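Local coordinates for 5-methylthioribose-1-phosphate isomerase (Saccharomyces cerevisiae, PDB 1W2W), which catalyses the interconversion of methylthioribose-1-phosphate and methylthioribulose-1-phosphate in the methionine salvage pathway, this chain being its N-terminal part, at residues W202-S205 with L206-D210; D145-L148 with A149-K153; G158-Y161 with L162-L166; P34-T37 with I38-Y42. All coordinates share one frame; numbering follows the deposited sequence.

Contact 1. Residues W202-S205 with L206-D210; sequences WKDS and LAKTD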
loop_
_atom_site.group_PDB
_atom_site.type_symbol
_atom_site.label_atom_id
_atom_site.label_comp_id
_atom_site.label_asym_id
_atom_site.label_seq_id
_atom_site.Cartn_x
_atom_site.Cartn_y
_atom_site.Cartn_z
ATOM N N TRP A 202 -14.976 21.309 -3.924
ATOM C CA TRP A 202 -14.276 21.869 -5.074
ATOM C C TRP A 202 -15.098 22.970 -5.736
ATOM O O TRP A 202 -14.560 23.994 -6.140
ATOM C CB TRP A 202 -13.862 20.789 -6.077
ATOM C CG TRP A 202 -13.046 21.349 -7.218
ATOM C CD1 TRP A 202 -13.321 21.240 -8.548
ATOM C CD2 TRP A 202 -11.831 22.107 -7.124
ATOM N NE1 TRP A 202 -12.353 21.874 -9.289
ATOM C CE2 TRP A 202 -11.428 22.418 -8.439
ATOM C CE3 TRP A 202 -11.041 22.554 -6.062
ATOM C CZ2 TRP A 202 -10.277 23.156 -8.714
ATOM C CZ3 TRP A 202 -9.898 23.292 -6.332
ATOM C CH2 TRP A 202 -9.529 23.587 -7.648
ATOM N N LYS A 203 -16.406 22.759 -5.834
ATOM C CA LYS A 203 -17.287 23.794 -6.366
ATOM C C LYS A 203 -17.215 25.088 -5.548
ATOM O O LYS A 203 -17.116 26.186 -6.100
ATOM C CB LYS A 203 -18.726 23.296 -6.405
ATOM C CG LYS A 203 -19.672 24.286 -7.070
ATOM C CD LYS A 203 -21.076 23.734 -7.219
ATOM C CE LYS A 203 -21.970 24.750 -7.925
ATOM N NZ LYS A 203 -23.393 24.289 -7.929
ATOM N N ASP A 204 -17.274 24.944 -4.232
ATOM C CA ASP A 204 -17.111 26.062 -3.307
ATOM C C ASP A 204 -15.761 26.759 -3.500
ATOM O O ASP A 204 -15.683 27.987 -3.510
ATOM C CB ASP A 204 -17.230 25.524 -1.878
ATOM C CG ASP A 204 -16.928 26.563 -0.824
ATOM O OD1 ASP A 204 -17.769 27.474 -0.602
ATOM O OD2 ASP A 204 -15.865 26.523 -0.162
ATOM N N SER A 205 -14.697 25.978 -3.647
ATOM C CA SER A 205 -13.361 26.535 -3.826
ATOM C C SER A 205 -13.238 27.307 -5.154
ATOM O O SER A 205 -12.701 28.416 -5.196
ATOM C CB SER A 205 -12.332 25.397 -3.759
ATOM O OG SER A 205 -11.017 25.909 -3.918
ATOM N N LEU A 206 -13.742 26.733 -6.240
ATOM C CA LEU A 206 -13.787 27.441 -7.519
ATOM C C LEU A 206 -14.547 28.754 -7.469
ATOM O O LEU A 206 -14.121 29.748 -8.073
ATOM C CB LEU A 206 -14.400 26.572 -8.604
ATOM C CG LEU A 206 -13.542 25.429 -9.127
ATOM C CD1 LEU A 206 -14.414 24.623 -10.076
ATOM C CD2 LEU A 206 -12.283 25.934 -9.813
ATOM N N ALA A 207 -15.673 28.760 -6.762
ATOM C CA ALA A 207 -16.447 29.988 -6.617
ATOM C C ALA A 207 -15.604 31.055 -5.933
ATOM O O ALA A 207 -15.605 32.213 -6.352
ATOM C CB ALA A 207 -17.718 29.731 -5.855
ATOM N N LYS A 208 -14.877 30.656 -4.891
ATOM C CA LYS A 208 -14.038 31.584 -4.137
ATOM C C LYS A 208 -12.847 32.124 -4.937
ATOM O O LYS A 208 -12.558 33.322 -4.883
ATOM C CB LYS A 208 -13.598 30.979 -2.799
ATOM C CG LYS A 208 -14.742 30.837 -1.791
ATOM C CD LYS A 208 -14.442 29.820 -0.692
ATOM C CE LYS A 208 -15.528 29.840 0.390
ATOM N NZ LYS A 208 -15.463 28.699 1.364
ATOM N N THR A 209 -12.158 31.261 -5.681
ATOM C CA THR A 209 -11.006 31.716 -6.456
ATOM C C THR A 209 -11.412 32.569 -7.663
ATOM O O THR A 209 -10.733 33.547 -7.994
ATOM C CB THR A 209 -10.099 30.541 -6.886
ATOM O OG1 THR A 209 -10.856 29.603 -7.651
ATOM C CG2 THR A 209 -9.638 29.726 -5.688
ATOM N N ASP A 210 -12.514 32.204 -8.317
ATOM C CA ASP A 210 -13.127 33.065 -9.329
ATOM C C ASP A 210 -13.296 34.508 -8.838
ATOM O O ASP A 210 -12.952 35.461 -9.543
ATOM C CB ASP A 210 -14.481 32.504 -9.774
ATOM C CG ASP A 210 -15.146 33.358 -10.839
ATOM O OD1 ASP A 210 -14.763 33.242 -12.023
ATOM O OD2 ASP A 210 -16.061 34.175 -10.584
#
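Trp202 pairs with Leu206, Lys203 with Ala207, Asp204 with Lys208 and Ser205 with Thr209 through four successive backbone bonds, the i to i+4 ladder of an alpha helix, here the last turns of helix 194-210. Leu206 N lies 2.9 Å from Trp202 O, nearly straight at the hydrogen (173°), and Thr209 N stands 2.9 Å from Ser205 O. The same spacing brings side chains together in pairs along the helix. Leu206 lies over one face of the Trp202 indole in a CH-pi contact, its CG 3.9 Å from the centroid of the five-membered ring. Its two methyls then divide: CD1 reaches NE1 of Trp202 at 3.5 Å, while CD2 meets CZ2 of Trp202 at 3.6 Å. The ring is available because Trp202 turns its CG beside its own carbonyl carbon (chi1 -176°), and a branched leucine one turn on can spread over the broad indole. An apolar side chain of another protein chain also packs on Trp202, and Ser205 OG is hydrogen-bonded to that chain's backbone. On a different flank, Asp204 and Lys208 form a salt bridge, with Ile163 of helix 129-168 packing against both; Lys208 NZ also bonds to the other chain's backbone. Extended beyond CG, Lys208 sets NZ on the syn lone pair of Asp204 OD2, 2.7 Å away.

Contact 2. Residues D145-L148 with A149-K153; sequences DEDL and ANNMK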
loop_
_atom_site.group_PDB
_atom_site.type_symbol
_atom_site.label_atom_id
_atom_site.label_comp_id
_atom_site.label_asym_id
_atom_site.label_seq_id
_atom_site.Cartn_x
_atom_site.Cartn_y
_atom_site.Cartn_z
ATOM N N ASP A 145 -32.493 7.224 -8.934
ATOM C CA ASP A 145 -32.640 8.677 -8.952
ATOM C C ASP A 145 -32.434 9.266 -7.555
ATOM O O ASP A 145 -31.843 10.343 -7.401
ATOM C CB ASP A 145 -34.011 9.074 -9.496
ATOM C CG ASP A 145 -34.152 8.780 -10.975
ATOM O OD1 ASP A 145 -33.129 8.480 -11.636
ATOM O OD2 ASP A 145 -35.258 8.833 -11.559
ATOM N N GLU A 146 -32.921 8.558 -6.542
ATOM C CA GLU A 146 -32.650 8.942 -5.159
ATOM C C GLU A 146 -31.172 8.816 -4.794
ATOM O O GLU A 146 -30.644 9.652 -4.061
ATOM C CB GLU A 146 -33.522 8.162 -4.171
ATOM C CG GLU A 146 -35.013 8.501 -4.281
ATOM C CD GLU A 146 -35.897 7.652 -3.390
ATOM O OE1 GLU A 146 -35.390 6.982 -2.462
ATOM O OE2 GLU A 146 -37.126 7.648 -3.611
ATOM N N ASP A 147 -30.490 7.789 -5.293
ATOM C CA ASP A 147 -29.060 7.663 -5.007
ATOM C C ASP A 147 -28.309 8.914 -5.468
ATOM O O ASP A 147 -27.537 9.490 -4.712
ATOM C CB ASP A 147 -28.478 6.399 -5.639
ATOM C CG ASP A 147 -27.033 6.183 -5.270
ATOM O OD1 ASP A 147 -26.797 5.612 -4.189
ATOM O OD2 ASP A 147 -26.085 6.553 -5.994
ATOM N N LEU A 148 -28.566 9.346 -6.701
ATOM C CA LEU A 148 -27.902 10.521 -7.264
ATOM C C LEU A 148 -28.289 11.799 -6.519
ATOM O O LEU A 148 -27.427 12.612 -6.177
ATOM C CB LEU A 148 -28.254 10.656 -8.751
ATOM C CG LEU A 148 -27.737 11.897 -9.476
ATOM C CD1 LEU A 148 -26.201 11.908 -9.461
ATOM C CD2 LEU A 148 -28.252 11.861 -10.905
ATOM N N ALA A 149 -29.582 11.982 -6.271
ATOM C CA ALA A 149 -30.034 13.190 -5.595
ATOM C C ALA A 149 -29.474 13.238 -4.172
ATOM O O ALA A 149 -29.083 14.306 -3.690
ATOM C CB ALA A 149 -31.550 13.251 -5.545
ATOM N N ASN A 150 -29.448 12.084 -3.510
ATOM C CA ASN A 150 -28.972 12.029 -2.135
ATOM C C ASN A 150 -27.449 12.193 -2.094
ATOM O O ASN A 150 -26.912 12.750 -1.140
ATOM C CB ASN A 150 -29.408 10.727 -1.442
ATOM C CG ASN A 150 -30.897 10.695 -1.131
ATOM O OD1 ASN A 150 -31.542 11.741 -1.058
ATOM N ND2 ASN A 150 -31.449 9.494 -0.950
ATOM N N ASN A 151 -26.747 11.707 -3.114
ATOM C CA ASN A 151 -25.308 11.938 -3.172
ATOM C C ASN A 151 -25.022 13.432 -3.246
ATOM O O ASN A 151 -24.117 13.950 -2.579
ATOM C CB ASN A 151 -24.701 11.250 -4.391
ATOM C CG ASN A 151 -24.660 9.741 -4.229
ATOM O OD1 ASN A 151 -24.815 9.217 -3.119
ATOM N ND2 ASN A 151 -24.443 9.037 -5.333
HETATM N N MSE A 152 -25.791 14.137 -4.061
HETATM C CA MSE A 152 -25.594 15.586 -4.124
HETATM C C MSE A 152 -25.943 16.266 -2.808
HETATM O O MSE A 152 -25.207 17.138 -2.336
HETATM C CB MSE A 152 -26.361 16.169 -5.302
HETATM C CG MSE A 152 -25.810 15.596 -6.590
HETATM SE SE MSE A 152 -26.654 16.385 -8.167
HETATM C CE MSE A 152 -28.502 15.986 -7.838
ATOM N N LYS A 153 -27.057 15.871 -2.205
ATOM C CA LYS A 153 -27.436 16.399 -0.895
ATOM C C LYS A 153 -26.360 16.176 0.170
ATOM O O LYS A 153 -25.978 17.119 0.866
ATOM C CB LYS A 153 -28.746 15.776 -0.403
ATOM C CG LYS A 153 -30.013 16.460 -0.898
ATOM C CD LYS A 153 -31.263 15.712 -0.424
ATOM C CE LYS A 153 -31.477 15.893 1.080
ATOM N NZ LYS A 153 -32.817 16.463 1.431
HETATM O O HOH W 1 -34.398 9.005 -0.378
HETATM O O HOH W 2 -24.876 6.496 -2.661
#
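Asp147 and Asn151 meet one turn apart on helix 129-168, an i to i+4 polar pair on an alpha-helical ladder. Their link is weak: Asn151 ND2 lies 3.1 Å from Asp147 OD2, with only 126° at the hydrogen, and the amide and carboxylate planes stand 83° apart. Both groups are buried, so they need other partners, and a water sits 2.6 Å from Asp147 OD1 and 2.8 Å from Asn151 OD1. A neighbouring pair, Glu146 and Asn150, works through a second water, which accepts from Asn150 ND2 and donates to Glu146 OE1; the glutamate's extended chain carries its carboxylate far enough out to be bridged in this way. Leu148 and Met152, the latter modelled as selenomethionine, add a looser apolar touch. Met152 bends back at its third torsion (chi3 -57°), leaving its CE 4.5 Å from Leu148 CG. Beyond this first shell, Asp145 at the start of the segment is salt-bridged to Arg10, which ties the helix to the N-terminal part of the chain. The loop between strand 174-179 and helix 194-210 helps to fix the buried pair. Short polar side chains suit this place because they can join helix to loop without long, flexible chains: Ser189 OG bonds to Asp147 OD2, and Gly190 O takes up Asn151 ND2.

Contact 3. Residues G158-Y161 with L162-L166; sequences GAKY and LIDVL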
loop_
_atom_site.group_PDB
_atom_site.type_symbol
_atom_site.label_atom_id
_atom_site.label_comp_id
_atom_site.label_asym_id
_atom_site.label_seq_id
_atom_site.Cartn_x
_atom_site.Cartn_y
_atom_site.Cartn_z
ATOM N N GLY A 158 -21.966 17.736 3.761
ATOM C CA GLY A 158 -20.619 17.543 4.256
ATOM C C GLY A 158 -19.719 18.735 3.971
ATOM O O GLY A 158 -18.950 19.135 4.836
ATOM N N ALA A 159 -19.797 19.292 2.768
ATOM C CA ALA A 159 -18.984 20.471 2.432
ATOM C C ALA A 159 -19.284 21.635 3.385
ATOM O O ALA A 159 -18.375 22.255 3.953
ATOM C CB ALA A 159 -19.223 20.900 0.979
ATOM N N LYS A 160 -20.566 21.928 3.557
ATOM C CA LYS A 160 -20.990 23.046 4.408
ATOM C C LYS A 160 -20.544 22.805 5.846
ATOM O O LYS A 160 -20.057 23.717 6.524
ATOM C CB LYS A 160 -22.510 23.230 4.320
ATOM C CG LYS A 160 -23.120 24.186 5.347
ATOM C CD LYS A 160 -24.605 24.452 5.032
ATOM C CE LYS A 160 -25.368 25.157 6.158
ATOM N NZ LYS A 160 -24.511 25.946 7.084
ATOM N N TYR A 161 -20.694 21.565 6.309
ATOM C CA TYR A 161 -20.339 21.225 7.671
ATOM C C TYR A 161 -18.850 21.481 7.933
ATOM O O TYR A 161 -18.497 22.125 8.928
ATOM C CB TYR A 161 -20.753 19.783 8.007
ATOM C CG TYR A 161 -20.473 19.410 9.438
ATOM C CD1 TYR A 161 -21.416 19.639 10.440
ATOM C CD2 TYR A 161 -19.265 18.834 9.796
ATOM C CE1 TYR A 161 -21.154 19.307 11.748
ATOM C CE2 TYR A 161 -19.003 18.499 11.094
ATOM C CZ TYR A 161 -19.935 18.736 12.067
ATOM O OH TYR A 161 -19.643 18.389 13.364
ATOM N N LEU A 162 -17.980 21.007 7.039
ATOM C CA LEU A 162 -16.551 21.244 7.226
ATOM C C LEU A 162 -16.201 22.734 7.153
ATOM O O LEU A 162 -15.442 23.238 7.990
ATOM C CB LEU A 162 -15.697 20.431 6.243
ATOM C CG LEU A 162 -14.179 20.602 6.381
ATOM C CD1 LEU A 162 -13.700 20.121 7.745
ATOM C CD2 LEU A 162 -13.462 19.821 5.253
ATOM N N ILE A 163 -16.752 23.440 6.171
ATOM C CA ILE A 163 -16.482 24.873 6.058
ATOM C C ILE A 163 -16.902 25.600 7.329
ATOM O O ILE A 163 -16.176 26.466 7.819
ATOM C CB ILE A 163 -17.145 25.469 4.813
ATOM C CG1 ILE A 163 -16.512 24.881 3.553
ATOM C CG2 ILE A 163 -17.072 27.014 4.822
ATOM C CD1 ILE A 163 -15.010 25.119 3.397
ATOM N N ASP A 164 -18.061 25.235 7.870
ATOM C CA ASP A 164 -18.553 25.840 9.107
ATOM C C ASP A 164 -17.649 25.553 10.308
ATOM O O ASP A 164 -17.369 26.452 11.113
ATOM C CB ASP A 164 -19.981 25.381 9.422
ATOM C CG ASP A 164 -21.024 25.978 8.485
ATOM O OD1 ASP A 164 -20.752 26.975 7.776
ATOM O OD2 ASP A 164 -22.171 25.491 8.399
ATOM N N VAL A 165 -17.189 24.307 10.428
ATOM C CA VAL A 165 -16.235 23.923 11.462
ATOM C C VAL A 165 -14.944 24.752 11.383
ATOM O O VAL A 165 -14.449 25.250 12.404
ATOM C CB VAL A 165 -15.888 22.424 11.361
ATOM C CG1 VAL A 165 -14.615 22.112 12.131
ATOM C CG2 VAL A 165 -17.062 21.582 11.870
ATOM N N LEU A 166 -14.410 24.887 10.171
ATOM C CA LEU A 166 -13.179 25.649 9.955
ATOM C C LEU A 166 -13.398 27.137 10.201
ATOM O O LEU A 166 -12.554 27.812 10.785
ATOM C CB LEU A 166 -12.648 25.411 8.540
ATOM C CG LEU A 166 -12.212 23.973 8.259
ATOM C CD1 LEU A 166 -11.869 23.802 6.764
ATOM C CD2 LEU A 166 -11.048 23.551 9.149
#
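Lys160 and Asp164 make the charged part of this contact, one turn apart near the C-terminal end of helix 129-168. Lys160 NZ sits 2.7 Å from Asp164 OD2 and uses the syn lone pair of that oxygen. The lysine runs out extended from CG and then turns at its last torsion (chi4 24°, far from a staggered value), which brings the ammonium to OD2 of the carboxylate; its CG also lies 3.5 Å from Asp164 OD2. With an alanine in place of Asp164, the Lys160 ammonium would probably lose both its opposite charge and its acceptor, leaving the end of the lysine free to turn. Aromatic packing forms the second group. Val165 lays CG2 over one face of the Tyr161 ring in a CH-pi contact, 4.2 Å from the centroid and closest to Tyr161 CE2 at 3.7 Å; beta-branched valine holds that methyl beside its backbone N, on the side of the ring. Backbone bonds form the third, from Leu162 N to Gly158 O through Val165 N to Tyr161 O. Apolar packing completes the set: Ala159 and Ile163 rest against Leu201 of helix 194-210, Leu162 against Phe175 of strand 174-179. The helix is thus two-faced, with apolar residues turned to helix 194-210, strand 174-179 and another protein chain, while the charged pair, on its more exposed side, probably adds electrostatic stability to the turn.

Contact 4. Residues P34-T37 with I38-Y42; sequences PIHT and IDDGY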
loop_
_atom_site.group_PDB
_atom_site.type_symbol
_atom_site.label_atom_id
_atom_site.label_comp_id
_atom_site.label_asym_id
_atom_site.label_seq_id
_atom_site.Cartn_x
_atom_site.Cartn_y
_atom_site.Cartn_z
ATOM N N PRO A 34 -22.545 -6.489 -20.632
ATOM C CA PRO A 34 -24.013 -6.456 -20.679
ATOM C C PRO A 34 -24.608 -7.186 -19.488
ATOM O O PRO A 34 -24.052 -8.197 -19.048
ATOM C CB PRO A 34 -24.353 -7.204 -21.982
ATOM C CG PRO A 34 -23.179 -8.085 -22.229
ATOM C CD PRO A 34 -21.963 -7.330 -21.697
ATOM N N ILE A 35 -25.731 -6.680 -18.977
ATOM C CA ILE A 35 -26.449 -7.377 -17.919
ATOM C C ILE A 35 -27.806 -7.845 -18.445
ATOM O O ILE A 35 -28.642 -7.026 -18.800
ATOM C CB ILE A 35 -26.663 -6.435 -16.718
ATOM C CG1 ILE A 35 -25.326 -5.843 -16.243
ATOM C CG2 ILE A 35 -27.438 -7.141 -15.606
ATOM C CD1 ILE A 35 -24.353 -6.846 -15.607
ATOM N N HIS A 36 -28.009 -9.159 -18.502
ATOM C CA HIS A 36 -29.269 -9.716 -18.998
ATOM C C HIS A 36 -30.030 -10.486 -17.925
ATOM O O HIS A 36 -31.267 -10.498 -17.911
ATOM C CB HIS A 36 -29.011 -10.603 -20.226
ATOM C CG HIS A 36 -28.436 -9.855 -21.391
ATOM N ND1 HIS A 36 -29.135 -8.874 -22.059
ATOM C CD2 HIS A 36 -27.230 -9.939 -21.999
ATOM C CE1 HIS A 36 -28.383 -8.385 -23.031
ATOM N NE2 HIS A 36 -27.222 -9.012 -23.014
ATOM N N THR A 37 -29.296 -11.139 -17.033
ATOM C CA THR A 37 -29.918 -12.005 -16.038
ATOM C C THR A 37 -29.295 -11.829 -14.672
ATOM O O THR A 37 -28.290 -11.118 -14.515
ATOM C CB THR A 37 -29.751 -13.477 -16.428
ATOM O OG1 THR A 37 -28.375 -13.855 -16.243
ATOM C CG2 THR A 37 -30.019 -13.665 -17.919
ATOM N N ILE A 38 -29.889 -12.503 -13.692
ATOM C CA ILE A 38 -29.360 -12.453 -12.336
ATOM C C ILE A 38 -27.984 -13.109 -12.281
ATOM O O ILE A 38 -27.144 -12.747 -11.449
ATOM C CB ILE A 38 -30.364 -13.060 -11.343
ATOM C CG1 ILE A 38 -31.570 -12.112 -11.234
ATOM C CG2 ILE A 38 -29.736 -13.217 -9.956
ATOM C CD1 ILE A 38 -32.770 -12.692 -10.487
ATOM N N ASP A 39 -27.724 -14.053 -13.183
ATOM C CA ASP A 39 -26.386 -14.644 -13.208
ATOM C C ASP A 39 -25.346 -13.598 -13.573
ATOM O O ASP A 39 -24.224 -13.661 -13.076
ATOM C CB ASP A 39 -26.273 -15.819 -14.185
ATOM C CG ASP A 39 -27.168 -16.967 -13.810
ATOM O OD1 ASP A 39 -26.934 -17.574 -12.743
ATOM O OD2 ASP A 39 -28.132 -17.314 -14.514
ATOM N N ASP A 40 -25.712 -12.656 -14.443
ATOM C CA ASP A 40 -24.784 -11.607 -14.864
ATOM C C ASP A 40 -24.532 -10.647 -13.704
ATOM O O ASP A 40 -23.395 -10.256 -13.451
ATOM C CB ASP A 40 -25.347 -10.823 -16.045
ATOM C CG ASP A 40 -25.489 -11.673 -17.296
ATOM O OD1 ASP A 40 -24.733 -12.667 -17.446
ATOM O OD2 ASP A 40 -26.333 -11.413 -18.179
ATOM N N GLY A 41 -25.606 -10.278 -13.016
ATOM C CA GLY A 41 -25.517 -9.438 -11.836
ATOM C C GLY A 41 -24.615 -10.077 -10.798
ATOM O O GLY A 41 -23.706 -9.434 -10.271
ATOM N N TYR A 42 -24.852 -11.356 -10.517
ATOM C CA TYR A 42 -24.030 -12.078 -9.549
ATOM C C TYR A 42 -22.581 -12.074 -10.010
ATOM O O TYR A 42 -21.674 -11.827 -9.217
ATOM C CB TYR A 42 -24.511 -13.531 -9.416
ATOM C CG TYR A 42 -23.644 -14.387 -8.521
ATOM C CD1 TYR A 42 -23.929 -14.523 -7.169
ATOM C CD2 TYR A 42 -22.541 -15.061 -9.031
ATOM C CE1 TYR A 42 -23.138 -15.315 -6.344
ATOM C CE2 TYR A 42 -21.747 -15.851 -8.222
ATOM C CZ TYR A 42 -22.050 -15.972 -6.878
ATOM O OH TYR A 42 -21.261 -16.757 -6.070
#
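The Asp40 carboxylate is the flat group at the centre of this contact, and its OD2 takes two backbone N-H groups from different directions. His36 N approaches on the anti lone pair, 2.8 Å from Asp40 OD2, whereas Thr37 N comes from above the carboxylate plane, 48° out of it, at 3.2 Å from the same oxygen. The imidazole of His36 is turned 70° against the carboxylate and meets OD2 obliquely, with CB of His36 3.5 Å from Asp40 OD2. The ring of Tyr42 reaches out from the contact and stacks with Phe101. Thr37 is the N-cap of helix 38-46, and together with Asp40 it forms a capping box: the backbone N of the cap residue gives to the aspartate, while the threonine side chain accepts in return. That return is weak, Asp39 N lying 3.1 Å from Thr37 OG1 and Asp40 N 3.4 Å from it. Thr37 OG1 can take this place because chi1 of 72° sets it between the backbone N and carbonyl carbon. A leucine in place of Asp40 is likely to leave the N-H groups of His36 and Thr37 without their acceptor, freeing the loop before the helix to shift. Acidic residues suit a helix start, whose N-H groups probably favour negative charge; Glu67 takes Ile38 N, and Asp39 is salt-bridged to Arg98. Ile35 is buried on Val59 and Val18, and Gly41 N, 3.2 Å from Thr37 O in the carbonyl plane, makes the first i to i+4 bond.

Along the chain the order is contact 4, contact 2, contact 3, contact 1. Contacts 2 and 3 lie on the long helix 129-168, with centres 19 Å apart, and contact 1 lies on helix 194-210, its centre 14 Å from that of contact 3. Those two touch where Ile163 CD1 packs on Asp204 and Lys208. Contact 4 stands apart, 25 Å from contact 2 and about 41 to 42 Å from the others between centres, on the opposite side of the chain's centre, where strand 32-34 leads into helix 38-46. Helix 129-168 thus carries two of the contacts and packs its C-terminal part on the last helix, while contact 4 caps a separate short helix.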